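Local coordinates for protein Succinylglutamatedesuccinylase/aspartoacylase (Rhodobacter sphaeroides 2.4.1, PDB 3CDX) that probably hydrolyses non-peptide carbon-nitrogen bonds of linear amides, as zinc-dependent enzymes of the succinylglutamate desuccinylase/aspartoacylase family do, and binds a calcium ion in this crystal, at residues A268-P273 and A332-M337; T290-G295 and L310-D315. One frame throughout, in Å; residues are numbered along the deposited sequence.

Contact 1 (268-273 with 332-337) and contact 2 (290-295 with 310-315) lie side by side in the C-terminal, strand-rich part of the chain, their centres 9 Å apart. Contact 1 is the inner of the two: a mostly buried antiparallel pairing, apolar apart from its backbone bonds. Contact 2 lies farther from the centre of the chain and is only partly buried; it mixes backbone bonds with a carboxylate, two waters and a tyrosine ring. They hold different strands but share a boundary, where Leu310 packs against Met271 and Pro273 and Arg314 against Ala268 and Val336. Neither contact forms part of the calcium site; the side chain of Val335 is about 14 Å from the ion.

Contact 1 (A268-P273 and A332-M337); sequences AYVMAP and AVAVVM
Tyr269 and Val335 face each other as a non-hydrogen-bonded pair in an antiparallel pairing of strands 259-271 and 332-339, which is interrupted by a beta bulge. The axes of the short segments 269-271 and 334-337 come within 4.8 Å, with N-to-C directions 164° apart. Val270 and Ala334 form the hydrogen-bonded pair: Val270 N donates to Ala334 O at 2.8 Å. Toward Ala268, Val336 N donates to Ala268 O. On the other side of Val270 the register slips by one residue, bringing Met271 opposite Ala332, and Val333 N still donates to Val270 O at 2.7 Å, nearly along the C=O axis.

The side chains of Tyr269 and Val335 lie side by side and point the same way. In Tyr269, chi1 of -60° puts CG anti to the carbonyl carbon, and chi2 of -100° turns the ring so that one face meets Val335. From CB the tyrosine passes through CG to CD1, which lies 3.5 Å from Val335 CG2; CE1 meets both methyls, and CZ has Val335 CG1 at 4.1 Å. CG1 sits over one face of the ring, offset toward the rim, in a CH-pi contact, while Ala332 CB comes to the ring edge. Trp38 of the second subunit also packs on Tyr269, placing this side of the pairing beside a subunit contact.

The side chains of Val270 and Ala334 point to the other face of the pairing, where Tyr312 touches both. CG2 of Val270 meets Ala334 CB, and its CG1 meets Val333 CG2, the two valine side chains crossing obliquely. On the Tyr269 side, Met271 is bent at both chi2 and chi3, and its SD lies 3.8 Å from Ala332 CB.

Contact 2 (T290-G295 and L310-D315); sequences TGETAG and LLYRRD
Tyr312 carries CG anti to its carbonyl carbon (chi1 -59°) and its ring turned by chi2 -74°, which sets one ring face against Ala294. The methyl CB of Ala294 stands over the centre of that face, 3.6 Å from the centroid, in a CH-pi contact, and Ala294 CA approaches the same ring at CE2. The Glu292 side chain runs at a slant to that of Tyr312, its CG 3.8 Å from Tyr312 CD2. At the tip, water 2 bridges Tyr312 OH and Ala294 O, donating to the carbonyl. An alanine in place of Tyr312 would probably leave the Ala294 methyl without its aromatic partner and water 2 without its hydroxyl contact.

The backbones pair alongside. Ala294 and Gly295 both face Leu310, a classic beta bulge: Ala294 N donates to Leu310 O at 2.7 Å, and Leu310 N to Gly295 O. Tyr312 N meets Glu292 O nearly end-on to the carbonyl, whereas Gly291 N approaches Tyr312 O from above the carbonyl plane. At the far end, Asp315 OD1 accepts from Thr290 N at 2.6 Å, while Thr290 OG1 binds water 1, to which Arg313 NH1 donates weakly.

The contact joins strands 293-298 and 308-311, a beta hairpin in a four-stranded antiparallel sheet with 308-311 at one outer position. Ala294 also makes a backbone hydrogen bond to Thr281, just after strand 276-280. Leu310 and Tyr312 pack against Val270 of strand 259-271 and against strand 332-339, where Leu310 touches Val333 and Tyr312 touches Ala334 and Val336.

Contact 1 (A268-P273 and A332-M337)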
ATOM      1  N   ALA A 268       4.612  37.784   1.594  1.00 35.55           N
ATOM      2  CA  ALA A 268       3.182  37.423   1.329  1.00 34.45           C
ATOM      3  C   ALA A 268       2.745  36.028   1.829  1.00 33.90           C
ATOM      4  O   ALA A 268       1.576  35.796   2.038  1.00 34.35           O
ATOM      5  CB  ALA A 268       2.866  37.557  -0.160  1.00 33.76           C
ATOM      6  N   TYR A 269       3.694  35.121   2.017  1.00 33.63           N
ATOM      7  CA  TYR A 269       3.438  33.751   2.472  1.00 33.92           C
ATOM      8  C   TYR A 269       3.706  33.586   3.963  1.00 34.95           C
ATOM      9  O   TYR A 269       4.822  33.881   4.449  1.00 35.56           O
ATOM     10  CB  TYR A 269       4.353  32.787   1.708  1.00 34.49           C
ATOM     11  CG  TYR A 269       4.116  32.835   0.223  1.00 34.68           C
ATOM     12  CD1 TYR A 269       3.345  31.858  -0.401  1.00 35.05           C
ATOM     13  CD2 TYR A 269       4.636  33.866  -0.555  1.00 35.78           C
ATOM     14  CE1 TYR A 269       3.107  31.898  -1.762  1.00 35.37           C
ATOM     15  CE2 TYR A 269       4.403  33.915  -1.938  1.00 35.21           C
ATOM     16  CZ  TYR A 269       3.641  32.925  -2.521  1.00 35.56           C
ATOM     17  OH  TYR A 269       3.375  32.954  -3.865  1.00 36.28           O
ATOM     18  N   VAL A 270       2.704  33.121   4.699  1.00 34.18           N
ATOM     19  CA  VAL A 270       2.925  32.718   6.069  1.00 33.81           C
ATOM     20  C   VAL A 270       3.248  31.252   6.043  1.00 34.29           C
ATOM     21  O   VAL A 270       2.418  30.427   5.662  1.00 34.44           O
ATOM     22  CB  VAL A 270       1.707  32.969   6.979  1.00 33.03           C
ATOM     23  CG1 VAL A 270       2.081  32.692   8.457  1.00 33.05           C
ATOM     24  CG2 VAL A 270       1.190  34.369   6.751  1.00 33.69           C
ATOM     25  N   MET A 271       4.457  30.929   6.468  1.00 34.37           N
ATOM     26  CA  MET A 271       4.953  29.570   6.408  1.00 33.97           C
ATOM     27  C   MET A 271       4.941  28.897   7.791  1.00 33.41           C
ATOM     28  O   MET A 271       5.224  29.531   8.808  1.00 32.87           O
ATOM     29  CB  MET A 271       6.362  29.595   5.822  1.00 34.82           C
ATOM     30  CG  MET A 271       6.451  30.293   4.432  1.00 36.45           C
ATOM     31  SD  MET A 271       5.640  29.479   3.050  1.00 36.69           S
ATOM     32  CE  MET A 271       6.568  27.960   2.906  1.00 40.50           C
ATOM     33  N   ALA A 272       4.587  27.615   7.827  1.00 32.44           N
ATOM     34  CA  ALA A 272       4.728  26.813   9.050  1.00 31.73           C
ATOM     35  C   ALA A 272       6.196  26.362   9.293  1.00 31.55           C
ATOM     36  O   ALA A 272       6.754  25.611   8.472  1.00 31.14           O
ATOM     37  CB  ALA A 272       3.803  25.581   8.988  1.00 31.42           C
ATOM     38  N   PRO A 273       6.819  26.804  10.410  1.00 30.74           N
ATOM     39  CA  PRO A 273       8.190  26.335  10.664  1.00 31.01           C
ATOM     40  C   PRO A 273       8.229  24.973  11.326  1.00 30.73           C
ATOM     41  O   PRO A 273       9.282  24.333  11.386  1.00 30.54           O
ATOM     42  CB  PRO A 273       8.754  27.399  11.621  1.00 31.35           C
ATOM     43  CG  PRO A 273       7.609  28.379  11.896  1.00 30.20           C
ATOM     44  CD  PRO A 273       6.368  27.754  11.441  1.00 30.59           C
ATOM     45  N   ALA A 332       2.700  26.561   3.401  1.00 32.65           N
ATOM     46  CA  ALA A 332       2.167  27.903   3.649  1.00 32.10           C
ATOM     47  C   ALA A 332       0.814  27.724   4.344  1.00 31.51           C
ATOM     48  O   ALA A 332       0.050  26.817   3.992  1.00 31.58           O
ATOM     49  CB  ALA A 332       2.008  28.662   2.340  1.00 32.31           C
ATOM     50  N   VAL A 333       0.505  28.570   5.318  1.00 30.11           N
ATOM     51  CA  VAL A 333      -0.811  28.512   5.974  1.00 28.84           C
ATOM     52  C   VAL A 333      -1.705  29.702   5.553  1.00 29.08           C
ATOM     53  O   VAL A 333      -2.903  29.766   5.875  1.00 28.84           O
ATOM     54  CB  VAL A 333      -0.663  28.352   7.502  1.00 28.25           C
ATOM     55  CG1 VAL A 333      -0.005  26.995   7.816  1.00 28.33           C
ATOM     56  CG2 VAL A 333       0.145  29.492   8.125  1.00 25.04           C
ATOM     57  N   ALA A 334      -1.094  30.620   4.802  1.00 27.78           N
ATOM     58  CA  ALA A 334      -1.742  31.804   4.243  1.00 27.11           C
ATOM     59  C   ALA A 334      -0.834  32.408   3.193  1.00 27.65           C
ATOM     60  O   ALA A 334       0.392  32.375   3.307  1.00 28.82           O
ATOM     61  CB  ALA A 334      -2.075  32.864   5.326  1.00 25.63           C
ATOM     62  N   VAL A 335      -1.469  32.946   2.164  1.00 28.85           N
ATOM     63  CA  VAL A 335      -0.845  33.752   1.141  1.00 28.43           C
ATOM     64  C   VAL A 335      -1.731  34.991   1.048  1.00 29.16           C
ATOM     65  O   VAL A 335      -2.956  34.888   0.837  1.00 27.73           O
ATOM     66  CB  VAL A 335      -0.818  33.043  -0.211  1.00 29.52           C
ATOM     67  CG1 VAL A 335      -0.078  33.922  -1.261  1.00 29.21           C
ATOM     68  CG2 VAL A 335      -0.170  31.662  -0.085  1.00 26.60           C
ATOM     69  N   VAL A 336      -1.093  36.146   1.228  1.00 28.41           N
ATOM     70  CA  VAL A 336      -1.784  37.456   1.216  1.00 29.41           C
ATOM     71  C   VAL A 336      -1.595  38.157  -0.142  1.00 29.31           C
ATOM     72  O   VAL A 336      -0.466  38.205  -0.689  1.00 29.58           O
ATOM     73  CB  VAL A 336      -1.265  38.321   2.402  1.00 28.36           C
ATOM     74  CG1 VAL A 336      -1.930  39.710   2.466  1.00 27.29           C
ATOM     75  CG2 VAL A 336      -1.466  37.543   3.710  1.00 29.25           C
ATOM     76  N   MET A 337      -2.694  38.659  -0.692  1.00 29.49           N
ATOM     77  CA  MET A 337      -2.680  39.421  -1.932  1.00 29.34           C
ATOM     78  C   MET A 337      -2.842  40.893  -1.563  1.00 32.04           C
ATOM     79  O   MET A 337      -3.366  41.173  -0.513  1.00 32.43           O
ATOM     80  CB  MET A 337      -3.764  38.950  -2.905  1.00 29.46           C
ATOM     81  CG  MET A 337      -5.224  39.098  -2.461  1.00 28.39           C
ATOM     82  SD  MET A 337      -6.408  38.327  -3.607  1.00 22.73           S
ATOM     83  CE  MET A 337      -7.841  38.667  -2.623  1.00 27.07           C
TER

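Contact 2 (T290-G295 and L310-D315)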
ATOM      1  N   THR A 290       0.084  43.677   8.557  1.00 38.08           N
ATOM      2  CA  THR A 290       1.416  43.166   8.804  1.00 39.74           C
ATOM      3  C   THR A 290       1.715  43.204  10.312  1.00 39.78           C
ATOM      4  O   THR A 290       1.282  44.117  11.024  1.00 40.53           O
ATOM      5  CB  THR A 290       2.467  43.945   7.937  1.00 40.55           C
ATOM      6  OG1 THR A 290       3.735  43.255   7.939  1.00 42.69           O
ATOM      7  CG2 THR A 290       2.638  45.384   8.409  1.00 40.07           C
ATOM      8  N   GLY A 291       2.403  42.187  10.803  1.00 39.39           N
ATOM      9  CA  GLY A 291       2.732  42.102  12.215  1.00 39.56           C
ATOM     10  C   GLY A 291       1.657  41.518  13.121  1.00 39.10           C
ATOM     11  O   GLY A 291       1.948  41.130  14.257  1.00 38.72           O
ATOM     12  N   GLU A 292       0.428  41.443  12.625  1.00 37.62           N
ATOM     13  CA  GLU A 292      -0.632  40.861  13.414  1.00 37.53           C
ATOM     14  C   GLU A 292      -0.691  39.322  13.331  1.00 35.24           C
ATOM     15  O   GLU A 292      -0.177  38.713  12.394  1.00 34.31           O
ATOM     16  CB  GLU A 292      -1.961  41.527  13.077  1.00 37.48           C
ATOM     17  CG  GLU A 292      -2.791  40.889  11.964  1.00 39.53           C
ATOM     18  CD  GLU A 292      -4.043  41.736  11.660  1.00 40.50           C
ATOM     19  OE1 GLU A 292      -4.124  42.865  12.226  1.00 45.71           O
ATOM     20  OE2 GLU A 292      -4.935  41.294  10.892  1.00 38.37           O
ATOM     21  N   THR A 293      -1.321  38.716  14.335  1.00 34.18           N
ATOM     22  CA  THR A 293      -1.366  37.262  14.506  1.00 32.42           C
ATOM     23  C   THR A 293      -2.107  36.549  13.367  1.00 31.61           C
ATOM     24  O   THR A 293      -3.247  36.879  13.051  1.00 30.65           O
ATOM     25  CB  THR A 293      -1.938  36.881  15.894  1.00 32.99           C
ATOM     26  OG1 THR A 293      -1.103  37.467  16.900  1.00 32.70           O
ATOM     27  CG2 THR A 293      -1.922  35.362  16.116  1.00 30.85           C
ATOM     28  N   ALA A 294      -1.417  35.601  12.728  1.00 30.53           N
ATOM     29  CA  ALA A 294      -2.026  34.804  11.642  1.00 30.18           C
ATOM     30  C   ALA A 294      -2.675  33.512  12.184  1.00 29.29           C
ATOM     31  O   ALA A 294      -3.641  32.997  11.582  1.00 29.19           O
ATOM     32  CB  ALA A 294      -1.010  34.497  10.538  1.00 29.38           C
ATOM     33  N   GLY A 295      -2.179  33.047  13.331  1.00 28.07           N
ATOM     34  CA  GLY A 295      -2.670  31.840  13.996  1.00 28.03           C
ATOM     35  C   GLY A 295      -1.544  31.231  14.789  1.00 28.67           C
ATOM     36  O   GLY A 295      -0.503  31.868  14.955  1.00 29.25           O
ATOM     37  N   LEU A 310       2.271  32.526  14.781  1.00 31.49           N
ATOM     38  CA  LEU A 310       2.728  32.999  13.443  1.00 31.88           C
ATOM     39  C   LEU A 310       2.147  34.361  13.136  1.00 31.97           C
ATOM     40  O   LEU A 310       0.993  34.610  13.471  1.00 32.08           O
ATOM     41  CB  LEU A 310       2.287  32.046  12.299  1.00 30.57           C
ATOM     42  CG  LEU A 310       2.679  30.562  12.422  1.00 31.86           C
ATOM     43  CD1 LEU A 310       2.511  29.789  11.125  1.00 29.78           C
ATOM     44  CD2 LEU A 310       4.110  30.409  12.961  1.00 33.93           C
ATOM     45  N   LEU A 311       2.921  35.217  12.455  1.00 32.36           N
ATOM     46  CA  LEU A 311       2.457  36.564  12.084  1.00 33.21           C
ATOM     47  C   LEU A 311       2.378  36.738  10.572  1.00 33.43           C
ATOM     48  O   LEU A 311       3.218  36.199   9.858  1.00 34.51           O
ATOM     49  CB  LEU A 311       3.401  37.650  12.648  1.00 32.91           C
ATOM     50  CG  LEU A 311       3.826  37.553  14.115  1.00 33.98           C
ATOM     51  CD1 LEU A 311       4.824  38.693  14.428  1.00 35.36           C
ATOM     52  CD2 LEU A 311       2.610  37.602  15.036  1.00 33.39           C
ATOM     53  N   TYR A 312       1.380  37.471  10.099  1.00 33.78           N
ATOM     54  CA  TYR A 312       1.386  38.010   8.741  1.00 35.42           C
ATOM     55  C   TYR A 312       2.515  39.049   8.600  1.00 36.53           C
ATOM     56  O   TYR A 312       2.834  39.756   9.558  1.00 34.93           O
ATOM     57  CB  TYR A 312       0.067  38.736   8.406  1.00 36.13           C
ATOM     58  CG  TYR A 312      -1.202  37.914   8.492  1.00 36.40           C
ATOM     59  CD1 TYR A 312      -1.528  36.963   7.518  1.00 38.11           C
ATOM     60  CD2 TYR A 312      -2.092  38.101   9.547  1.00 38.69           C
ATOM     61  CE1 TYR A 312      -2.734  36.197   7.610  1.00 36.93           C
ATOM     62  CE2 TYR A 312      -3.270  37.359   9.645  1.00 38.01           C
ATOM     63  CZ  TYR A 312      -3.578  36.413   8.689  1.00 37.68           C
ATOM     64  OH  TYR A 312      -4.759  35.708   8.816  1.00 41.16           O
ATOM     65  N   ARG A 313       3.075  39.148   7.394  1.00 37.26           N
ATOM     66  CA  ARG A 313       4.159  40.076   7.092  1.00 38.33           C
ATOM     67  C   ARG A 313       3.841  40.977   5.894  1.00 38.92           C
ATOM     68  O   ARG A 313       4.748  41.599   5.318  1.00 39.23           O
ATOM     69  CB  ARG A 313       5.462  39.304   6.845  1.00 38.79           C
ATOM     70  CG  ARG A 313       5.931  38.478   8.020  1.00 39.97           C
ATOM     71  CD  ARG A 313       6.206  39.389   9.182  1.00 41.66           C
ATOM     72  NE  ARG A 313       6.871  38.691  10.274  1.00 44.33           N
ATOM     73  CZ  ARG A 313       7.063  39.225  11.473  1.00 47.15           C
ATOM     74  NH1 ARG A 313       6.633  40.467  11.708  1.00 46.57           N
ATOM     75  NH2 ARG A 313       7.684  38.525  12.427  1.00 46.54           N
ATOM     76  N   ARG A 314       2.563  41.044   5.522  1.00 38.39           N
ATOM     77  CA  ARG A 314       2.071  41.987   4.529  1.00 38.31           C
ATOM     78  C   ARG A 314       0.651  42.407   4.873  1.00 38.21           C
ATOM     79  O   ARG A 314      -0.149  41.550   5.280  1.00 37.93           O
ATOM     80  CB  ARG A 314       2.008  41.324   3.132  1.00 39.32           C
ATOM     81  CG  ARG A 314       3.341  40.922   2.503  1.00 40.77           C
ATOM     82  CD  ARG A 314       4.283  42.111   2.335  1.00 42.85           C
ATOM     83  NE  ARG A 314       3.890  43.045   1.279  1.00 43.96           N
ATOM     84  CZ  ARG A 314       4.691  43.998   0.788  1.00 45.00           C
ATOM     85  NH1 ARG A 314       5.935  44.159   1.264  1.00 44.31           N
ATOM     86  NH2 ARG A 314       4.242  44.810  -0.166  1.00 43.08           N
ATOM     87  N   ASP A 315       0.323  43.702   4.697  1.00 37.43           N
ATOM     88  CA  ASP A 315      -1.079  44.140   4.688  1.00 37.08           C
ATOM     89  C   ASP A 315      -1.730  43.615   3.406  1.00 36.07           C
ATOM     90  O   ASP A 315      -1.058  43.483   2.378  1.00 35.53           O
ATOM     91  CB  ASP A 315      -1.221  45.673   4.710  1.00 37.47           C
ATOM     92  CG  ASP A 315      -0.503  46.337   5.897  1.00 40.10           C
ATOM     93  OD1 ASP A 315      -0.120  45.660   6.868  1.00 41.65           O
ATOM     94  OD2 ASP A 315      -0.315  47.568   5.850  1.00 45.13           O
TER
HETATM   95  O   HOH W   1       5.397  43.112  10.006  1.00 41.71           O
HETATM   96  O   HOH W   2      -4.716  33.267   9.342  1.00 25.22           O